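Local coordinates for sugar ABC transporter substrate-binding protein, BlMnBP1 (Bifidobacterium animalis subsp. lactis ATCC 27673, PDB 6I5R) that binds manno-oligosaccharides such as mannobiose and probably delivers them to an ABC transporter for uptake, at residues Y302-I307 and G311-T316; G356-I359 and E364-P367; T89-N94 and S112-P117. All coordinates share one frame; numbering follows the deposited sequence.

Contact 1 of 3, residues Y302-I307 and G311-T316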
loop_
_atom_site.group_PDB
_atom_site.type_symbol
_atom_site.label_atom_id
_atom_site.label_comp_id
_atom_site.label_asym_id
_atom_site.label_seq_id
_atom_site.Cartn_x
_atom_site.Cartn_y
_atom_site.Cartn_z
ATOM N N TYR A 302 -0.735 13.544 9.776
ATOM C CA TYR A 302 -1.287 12.299 9.267
ATOM C C TYR A 302 -2.477 11.945 10.140
ATOM O O TYR A 302 -2.362 11.926 11.366
ATOM C CB TYR A 302 -0.223 11.197 9.274
ATOM C CG TYR A 302 -0.674 9.954 8.603
ATOM C CD1 TYR A 302 -0.917 9.912 7.236
ATOM C CD2 TYR A 302 -0.812 8.804 9.328
ATOM C CE1 TYR A 302 -1.335 8.715 6.630
ATOM C CE2 TYR A 302 -1.229 7.639 8.744
ATOM C CZ TYR A 302 -1.464 7.591 7.412
ATOM O OH TYR A 302 -1.866 6.353 6.928
ATOM N N MET A 303 -3.622 11.725 9.519
ATOM C CA MET A 303 -4.831 11.443 10.264
ATOM C C MET A 303 -5.475 10.163 9.781
ATOM O O MET A 303 -5.262 9.731 8.641
ATOM C CB MET A 303 -5.846 12.580 10.125
ATOM C CG MET A 303 -6.211 12.891 8.695
ATOM S SD MET A 303 -7.518 14.121 8.700
ATOM C CE MET A 303 -8.882 13.069 8.395
ATOM N N PRO A 304 -6.294 9.549 10.617
ATOM C CA PRO A 304 -7.088 8.410 10.152
ATOM C C PRO A 304 -8.049 8.845 9.060
ATOM O O PRO A 304 -8.466 10.002 8.996
ATOM C CB PRO A 304 -7.823 7.949 11.418
ATOM C CG PRO A 304 -7.054 8.588 12.570
ATOM C CD PRO A 304 -6.563 9.873 12.036
ATOM N N PHE A 305 -8.388 7.908 8.186
ATOM C CA PHE A 305 -9.455 8.156 7.232
ATOM C C PHE A 305 -10.735 8.467 8.005
ATOM O O PHE A 305 -11.007 7.838 9.030
ATOM C CB PHE A 305 -9.684 6.943 6.306
ATOM C CG PHE A 305 -10.590 7.252 5.111
ATOM C CD1 PHE A 305 -11.964 7.062 5.197
ATOM C CD2 PHE A 305 -10.076 7.765 3.934
ATOM C CE1 PHE A 305 -12.794 7.373 4.145
ATOM C CE2 PHE A 305 -10.909 8.077 2.876
ATOM C CZ PHE A 305 -12.278 7.874 2.982
ATOM N N PRO A 306 -11.537 9.403 7.545
ATOM C CA PRO A 306 -12.694 9.860 8.345
ATOM C C PRO A 306 -13.922 8.960 8.268
ATOM O O PRO A 306 -14.974 9.323 7.768
ATOM C CB PRO A 306 -12.959 11.255 7.764
ATOM C CG PRO A 306 -12.492 11.138 6.332
ATOM C CD PRO A 306 -11.333 10.218 6.333
ATOM N N ILE A 307 -13.766 7.749 8.784
ATOM C CA ILE A 307 -14.885 6.861 9.052
ATOM C C ILE A 307 -14.792 6.427 10.504
ATOM O O ILE A 307 -13.701 6.147 11.009
ATOM C CB ILE A 307 -14.896 5.633 8.112
ATOM C CG1 ILE A 307 -15.353 6.061 6.704
ATOM C CG2 ILE A 307 -15.845 4.560 8.605
ATOM C CD1 ILE A 307 -15.322 4.970 5.644
ATOM N N GLY A 311 -18.543 4.159 16.966
ATOM C CA GLY A 311 -17.806 5.001 17.884
ATOM C C GLY A 311 -16.302 4.836 17.918
ATOM O O GLY A 311 -15.655 5.504 18.732
ATOM N N LYS A 312 -15.711 3.987 17.074
ATOM C CA LYS A 312 -14.264 3.832 17.061
ATOM C C LYS A 312 -13.744 3.935 15.633
ATOM O O LYS A 312 -14.412 3.528 14.684
ATOM C CB LYS A 312 -13.822 2.469 17.672
ATOM C CG LYS A 312 -12.309 2.172 17.554
ATOM C CD LYS A 312 -11.432 3.181 18.291
ATOM C CE LYS A 312 -10.323 2.469 19.132
ATOM N NZ LYS A 312 -10.006 3.158 20.456
ATOM N N GLN A 313 -12.574 4.511 15.488
ATOM C CA GLN A 313 -11.889 4.559 14.208
ATOM C C GLN A 313 -10.905 3.405 14.144
ATOM O O GLN A 313 -10.346 2.994 15.165
ATOM C CB GLN A 313 -11.163 5.884 14.031
ATOM C CG GLN A 313 -12.108 7.037 13.921
ATOM C CD GLN A 313 -11.459 8.214 13.288
ATOM O OE1 GLN A 313 -11.710 8.523 12.113
ATOM N NE2 GLN A 313 -10.645 8.909 14.054
ATOM N N TYR A 314 -10.716 2.874 12.931
ATOM C CA TYR A 314 -9.846 1.737 12.678
ATOM C C TYR A 314 -8.870 2.056 11.556
ATOM O O TYR A 314 -9.181 2.821 10.632
ATOM C CB TYR A 314 -10.642 0.499 12.273
ATOM C CG TYR A 314 -11.489 -0.081 13.359
ATOM C CD1 TYR A 314 -12.711 0.465 13.654
ATOM C CD2 TYR A 314 -11.072 -1.199 14.086
ATOM C CE1 TYR A 314 -13.512 -0.055 14.648
ATOM C CE2 TYR A 314 -11.869 -1.740 15.080
ATOM C CZ TYR A 314 -13.089 -1.137 15.365
ATOM O OH TYR A 314 -13.920 -1.629 16.337
ATOM N N ALA A 315 -7.681 1.467 11.650
ATOM C CA ALA A 315 -6.680 1.555 10.596
ATOM C C ALA A 315 -5.989 0.204 10.480
ATOM O O ALA A 315 -5.503 -0.342 11.477
ATOM C CB ALA A 315 -5.665 2.674 10.884
ATOM N N THR A 316 -5.963 -0.337 9.263
ATOM C CA THR A 316 -5.289 -1.600 8.991
ATOM C C THR A 316 -3.803 -1.353 8.774
ATOM O O THR A 316 -3.425 -0.430 8.053
ATOM C CB THR A 316 -5.863 -2.267 7.738
ATOM O OG1 THR A 316 -7.246 -2.585 7.959
ATOM C CG2 THR A 316 -5.065 -3.514 7.377
HETATM O O HOH W 1 -9.967 5.083 9.370
HETATM O O HOH W 2 -12.222 3.811 10.873
#

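Contact 2 of 3, residues G356-I359 and E364-P367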
loop_
_atom_site.group_PDB
_atom_site.type_symbol
_atom_site.label_atom_id
_atom_site.label_comp_id
_atom_site.label_asym_id
_atom_site.label_seq_id
_atom_site.Cartn_x
_atom_site.Cartn_y
_atom_site.Cartn_z
ATOM N N GLY A 356 7.764 3.850 8.387
ATOM C CA GLY A 356 6.906 2.698 8.494
ATOM C C GLY A 356 7.238 1.800 9.676
ATOM O O GLY A 356 8.224 1.988 10.391
ATOM N N ILE A 357 6.422 0.770 9.801
ATOM C CA ILE A 357 6.507 -0.153 10.946
ATOM C C ILE A 357 7.471 -1.257 10.583
ATOM O O ILE A 357 7.304 -1.916 9.542
ATOM C CB ILE A 357 5.118 -0.708 11.286
ATOM C CG1 ILE A 357 4.239 0.420 11.818
ATOM C CG2 ILE A 357 5.230 -1.876 12.255
ATOM C CD1 ILE A 357 2.785 0.159 11.522
ATOM N N PRO A 358 8.513 -1.510 11.397
ATOM C CA PRO A 358 9.461 -2.583 11.072
ATOM C C PRO A 358 8.778 -3.935 11.034
ATOM O O PRO A 358 7.790 -4.190 11.731
ATOM C CB PRO A 358 10.501 -2.532 12.199
ATOM C CG PRO A 358 10.160 -1.406 13.075
ATOM C CD PRO A 358 8.819 -0.839 12.675
ATOM N N ILE A 359 9.331 -4.804 10.194
ATOM C CA ILE A 359 8.751 -6.108 9.927
ATOM C C ILE A 359 9.422 -7.226 10.717
ATOM O O ILE A 359 8.795 -8.278 10.921
ATOM C CB ILE A 359 8.791 -6.374 8.404
ATOM C CG1 ILE A 359 7.959 -5.291 7.717
ATOM C CG2 ILE A 359 8.290 -7.753 8.064
ATOM C CD1 ILE A 359 6.519 -5.345 8.011
ATOM N N GLU A 364 8.975 -3.806 18.193
ATOM C CA GLU A 364 7.684 -3.154 18.328
ATOM C C GLU A 364 7.818 -1.633 18.321
ATOM O O GLU A 364 6.940 -0.938 18.823
ATOM C CB GLU A 364 6.959 -3.648 19.579
ATOM C CG GLU A 364 6.907 -5.209 19.723
ATOM C CD GLU A 364 5.922 -5.949 18.793
ATOM O OE1 GLU A 364 4.954 -5.358 18.254
ATOM O OE2 GLU A 364 6.103 -7.181 18.615
ATOM N N SER A 365 8.895 -1.104 17.747
ATOM C CA SER A 365 8.990 0.338 17.553
ATOM C C SER A 365 8.027 0.816 16.458
ATOM O O SER A 365 7.678 0.078 15.523
ATOM C CB SER A 365 10.431 0.718 17.205
ATOM O OG SER A 365 10.605 0.725 15.797
ATOM N N MET A 366 7.561 2.061 16.607
ATOM C CA MET A 366 6.529 2.652 15.765
ATOM C C MET A 366 6.968 4.006 15.224
ATOM O O MET A 366 7.482 4.826 15.994
ATOM C CB MET A 366 5.238 2.863 16.574
ATOM C CG MET A 366 4.485 1.582 16.883
ATOM S SD MET A 366 3.993 0.786 15.332
ATOM C CE MET A 366 2.485 1.669 15.014
ATOM N N PRO A 367 6.747 4.302 13.931
ATOM C CA PRO A 367 7.031 5.661 13.454
ATOM C C PRO A 367 6.373 6.694 14.358
ATOM O O PRO A 367 5.315 6.436 14.961
ATOM C CB PRO A 367 6.425 5.693 12.046
ATOM C CG PRO A 367 6.361 4.276 11.630
ATOM C CD PRO A 367 6.164 3.458 12.875
#

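Contact 3 of 3, residues T89-N94 and S112-P117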
loop_
_atom_site.group_PDB
_atom_site.type_symbol
_atom_site.label_atom_id
_atom_site.label_comp_id
_atom_site.label_asym_id
_atom_site.label_seq_id
_atom_site.Cartn_x
_atom_site.Cartn_y
_atom_site.Cartn_z
ATOM N N THR A 89 5.022 -7.284 -16.321
ATOM C CA THR A 89 5.584 -7.670 -17.608
ATOM C C THR A 89 6.832 -8.534 -17.445
ATOM O O THR A 89 6.949 -9.600 -18.066
ATOM C CB THR A 89 5.881 -6.414 -18.415
ATOM O OG1 THR A 89 4.651 -5.735 -18.704
ATOM C CG2 THR A 89 6.603 -6.783 -19.719
ATOM N N ARG A 90 7.772 -8.113 -16.598
ATOM C CA ARG A 90 8.976 -8.923 -16.423
ATOM C C ARG A 90 8.636 -10.276 -15.825
ATOM O O ARG A 90 9.212 -11.296 -16.214
ATOM C CB ARG A 90 10.008 -8.208 -15.547
ATOM C CG ARG A 90 10.515 -6.920 -16.174
ATOM C CD ARG A 90 11.669 -7.110 -17.159
ATOM N NE ARG A 90 12.880 -7.543 -16.477
ATOM C CZ ARG A 90 13.761 -6.734 -15.895
ATOM N NH1 ARG A 90 13.572 -5.423 -15.905
ATOM N NH2 ARG A 90 14.842 -7.237 -15.299
ATOM N N LEU A 91 7.705 -10.304 -14.872
ATOM C CA LEU A 91 7.283 -11.581 -14.310
ATOM C C LEU A 91 6.729 -12.507 -15.384
ATOM O O LEU A 91 7.034 -13.705 -15.397
ATOM C CB LEU A 91 6.232 -11.370 -13.222
ATOM C CG LEU A 91 6.556 -11.640 -11.761
ATOM C CD1 LEU A 91 5.246 -11.570 -10.948
ATOM C CD2 LEU A 91 7.267 -12.939 -11.562
ATOM N N GLN A 92 5.926 -11.988 -16.305
ATOM C CA GLN A 92 5.328 -12.865 -17.306
ATOM C C GLN A 92 6.295 -13.291 -18.406
ATOM O O GLN A 92 5.957 -14.166 -19.207
ATOM C CB GLN A 92 4.100 -12.185 -17.913
ATOM C CG GLN A 92 3.118 -11.818 -16.816
ATOM C CD GLN A 92 2.029 -10.885 -17.266
ATOM O OE1 GLN A 92 2.182 -10.155 -18.262
ATOM N NE2 GLN A 92 0.916 -10.883 -16.535
ATOM N N ALA A 93 7.469 -12.696 -18.479
ATOM C CA ALA A 93 8.520 -13.166 -19.369
ATOM C C ALA A 93 9.204 -14.426 -18.840
ATOM O O ALA A 93 9.880 -15.118 -19.603
ATOM C CB ALA A 93 9.563 -12.067 -19.560
ATOM N N ASN A 94 9.073 -14.714 -17.553
ATOM C CA ASN A 94 9.487 -15.988 -16.972
ATOM C C ASN A 94 10.940 -16.344 -17.289
ATOM O O ASN A 94 11.239 -17.427 -17.808
ATOM C CB ASN A 94 8.573 -17.122 -17.446
ATOM C CG ASN A 94 8.765 -18.402 -16.656
ATOM O OD1 ASN A 94 9.210 -18.387 -15.508
ATOM N ND2 ASN A 94 8.420 -19.525 -17.265
ATOM N N SER A 112 3.778 -19.698 -6.299
ATOM C CA SER A 112 4.761 -20.755 -6.480
ATOM C C SER A 112 5.212 -20.885 -7.926
ATOM O O SER A 112 6.224 -21.542 -8.175
ATOM C CB SER A 112 4.208 -22.089 -5.995
ATOM O OG SER A 112 3.122 -22.491 -6.800
ATOM N N ASN A 113 4.481 -20.314 -8.881
ATOM C CA ASN A 113 4.931 -20.340 -10.270
ATOM C C ASN A 113 6.017 -19.316 -10.555
ATOM O O ASN A 113 6.592 -19.333 -11.650
ATOM C CB ASN A 113 3.776 -20.091 -11.235
ATOM C CG ASN A 113 2.794 -21.220 -11.231
ATOM O OD1 ASN A 113 3.162 -22.361 -10.967
ATOM N ND2 ASN A 113 1.543 -20.925 -11.524
ATOM N N TYR A 114 6.322 -18.459 -9.609
ATOM C CA TYR A 114 7.216 -17.337 -9.823
ATOM C C TYR A 114 8.252 -17.136 -8.729
ATOM O O TYR A 114 9.356 -16.677 -9.041
ATOM C CB TYR A 114 6.398 -16.033 -9.946
ATOM C CG TYR A 114 5.465 -15.937 -11.145
ATOM C CD1 TYR A 114 5.975 -15.946 -12.437
ATOM C CD2 TYR A 114 4.081 -15.795 -10.982
ATOM C CE1 TYR A 114 5.149 -15.825 -13.532
ATOM C CE2 TYR A 114 3.236 -15.704 -12.097
ATOM C CZ TYR A 114 3.789 -15.705 -13.366
ATOM O OH TYR A 114 2.969 -15.598 -14.478
ATOM N N PHE A 115 7.945 -17.437 -7.466
ATOM C CA PHE A 115 8.697 -16.916 -6.344
ATOM C C PHE A 115 9.219 -18.057 -5.496
ATOM O O PHE A 115 8.578 -19.112 -5.355
ATOM C CB PHE A 115 7.840 -15.973 -5.455
ATOM C CG PHE A 115 7.369 -14.727 -6.167
ATOM C CD1 PHE A 115 8.274 -13.822 -6.696
ATOM C CD2 PHE A 115 6.034 -14.479 -6.326
ATOM C CE1 PHE A 115 7.835 -12.710 -7.379
ATOM C CE2 PHE A 115 5.596 -13.368 -7.001
ATOM C CZ PHE A 115 6.502 -12.492 -7.540
ATOM N N VAL A 116 10.391 -17.818 -4.928
ATOM C CA VAL A 116 11.002 -18.765 -3.987
ATOM C C VAL A 116 10.255 -18.706 -2.660
ATOM O O VAL A 116 10.088 -17.615 -2.102
ATOM C CB VAL A 116 12.474 -18.425 -3.778
ATOM C CG1 VAL A 116 13.108 -19.397 -2.766
ATOM C CG2 VAL A 116 13.225 -18.431 -5.099
ATOM N N PRO A 117 9.838 -19.831 -2.092
ATOM C CA PRO A 117 9.270 -19.782 -0.736
ATOM C C PRO A 117 10.371 -19.483 0.271
ATOM O O PRO A 117 11.448 -20.078 0.225
ATOM C CB PRO A 117 8.665 -21.185 -0.542
ATOM C CG PRO A 117 9.416 -22.066 -1.500
ATOM C CD PRO A 117 9.875 -21.199 -2.651
#

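Contact 1 of 3, residues Y302-I307 and G311-T316
Gln313 packs against Pro304 and the backbone around Ile307 in a buried, largely water-bridged contact, where the chain leaves strand 300-304 and loops round to begin strand 314-325. The glutamine side chain does most of the touching. CG sits anti to the carbonyl carbon (chi1 -67°) and the chain is extended beyond it, which carries CB and CG past Ile307 O and sets the amide end against the Pro304 ring, the two side chains crossing at about a right angle. Along the way Gln313 CG comes within 3.4 Å of Ile307 O, and Gln313 CD lies 4.1 Å from Pro304 CB.

Two waters fill in for direct backbone pairing. Water 1 is hydrogen-bonded to Phe305 O and, at 2.7 Å, to Tyr314 O. Water 2 takes the N-H of Tyr314, its oxygen 2.7 Å from Tyr314 N, and is hydrogen-bonded to Ile307 O.

On the 302-307 side, Pro306 centres an inverse gamma turn closed by Ile307 N and Phe305 O at 2.8 Å, and Pro306 CD rests on one face of the Phe305 ring. Beyond the contact, Met303 pairs with Ile152 and Ala315 with Glu377 and Ile379. Two splayed strands of the central sheet, joined by a loop with two bridging waters, belong here to the solute-binding-protein fold.

Contact 2 of 3, residues G356-I359 and E364-P367
Pro358 and Pro367 each press their ring against a backbone carbonyl of the opposing segment, closing the neck of an omega-type loop between helix 350-353 and strand 377-379. The loop has no regular secondary structure, yet the CA atoms of Gly356 and Pro367 stand only 5.8 Å apart. The two segments run antiparallel, with Ile357 opposite Met366, but side chains and carbonyls hold them rather than a ladder of backbone bonds.

The ring-to-carbonyl contacts come as a reciprocal pair. Pro367 CG approaches Gly356 O at 3.2 Å, and Pro358 CD meets Ser365 O at the same 3.2 Å. Ser365 adds its hydroxyl, OG lying 3.5 Å from Pro358 CG, while its backbone N is hydrogen-bonded to Asp363 OD1, which helps fix the outer segment of the loop.

The second group is apolar and centres on Ile357. Its CG1 branch, anti to the carbonyl carbon, reaches both partners: Pro367 crosses it at about a right angle, CD to Ile357 CG1 at 3.7 Å, and Met366 lies alongside, pointing the same way.

Outside the pair, the inner segment is tied to the body of the protein, since Ile357 shares a backbone hydrogen bond with Gly147 of strand 139-155 and Lys129 NZ bonds to Pro358 O.

The CB of Met366 starts out away from the inner segment, but bends at chi2 (-61°) and chi3 (-84°) fold the chain back, bringing Met366 SD to 3.5 Å from Ile357 CG1 and Met366 CE to 3.8 Å from Ile357 CD1.

Contact 3 of 3, residues T89-N94 and S112-P117
Leu91, near the end of helix 83-93, pushes both its methyls into the angle between Tyr114 and Phe115. CD2 takes the tyrosine at the root of its ring, 3.4 Å from Tyr114 CD1 and 3.6 Å from Tyr114 CB, while CD1 stands over one face of the same ring. Leu91 CD1 also reaches the far end of the phenylalanine, 3.7 Å from Phe115 CZ, with the two side chains roughly perpendicular. The leucine's chi1 of -111°, well off a staggered value, is consistent with its being wedged between the two aromatics.

The backbone joins in as well: Leu91 O lies 3.4 Å from Tyr114 CE1, and it also accepts the N-H of Asn94, the positive-phi residue where the chain leaves helical geometry. Tyr114 also backs the Phe115 ring, its CB sitting 3.9 Å above the ring plane, over its centre. With an alanine here in place of Tyr114, the ring would be gone, which is likely to open a gap beside the Leu91 methyls and let the leucine turn.

Further out, Trp98 touches both Leu91 and Phe115. Tyr114 is tied by a backbone hydrogen bond to Lys327 and Val116 to Ile325, at the end of strand 314-325. The 112-117 loop thus lies between helix 83-93 and helix 331-346, which Val116 touches, while Phe115 leans on Tyr141 of strand 139-155.

In the fold
Strand 139-155 runs past all three sites: contact 3 touches it at Tyr141, contact 2 bonds to it at Gly147 and contact 1 at Ile152. Contacts 1 and 2 are neighbours, with centres about 19 Å apart and nearest atoms about 7 Å apart. Contact 3 lies on the opposite side of the chain's centre from contact 1, about 36 Å centre to centre, and about 29 Å from the centre of contact 2. Contacts 1 and 3 adjoin opposite ends of strand 314-325, which between them carries the glycan-pocket residues Asp320 and Tyr321. Contact 2 comes near the sugar too, Gly356 lying about 10 Å from a bound mannose.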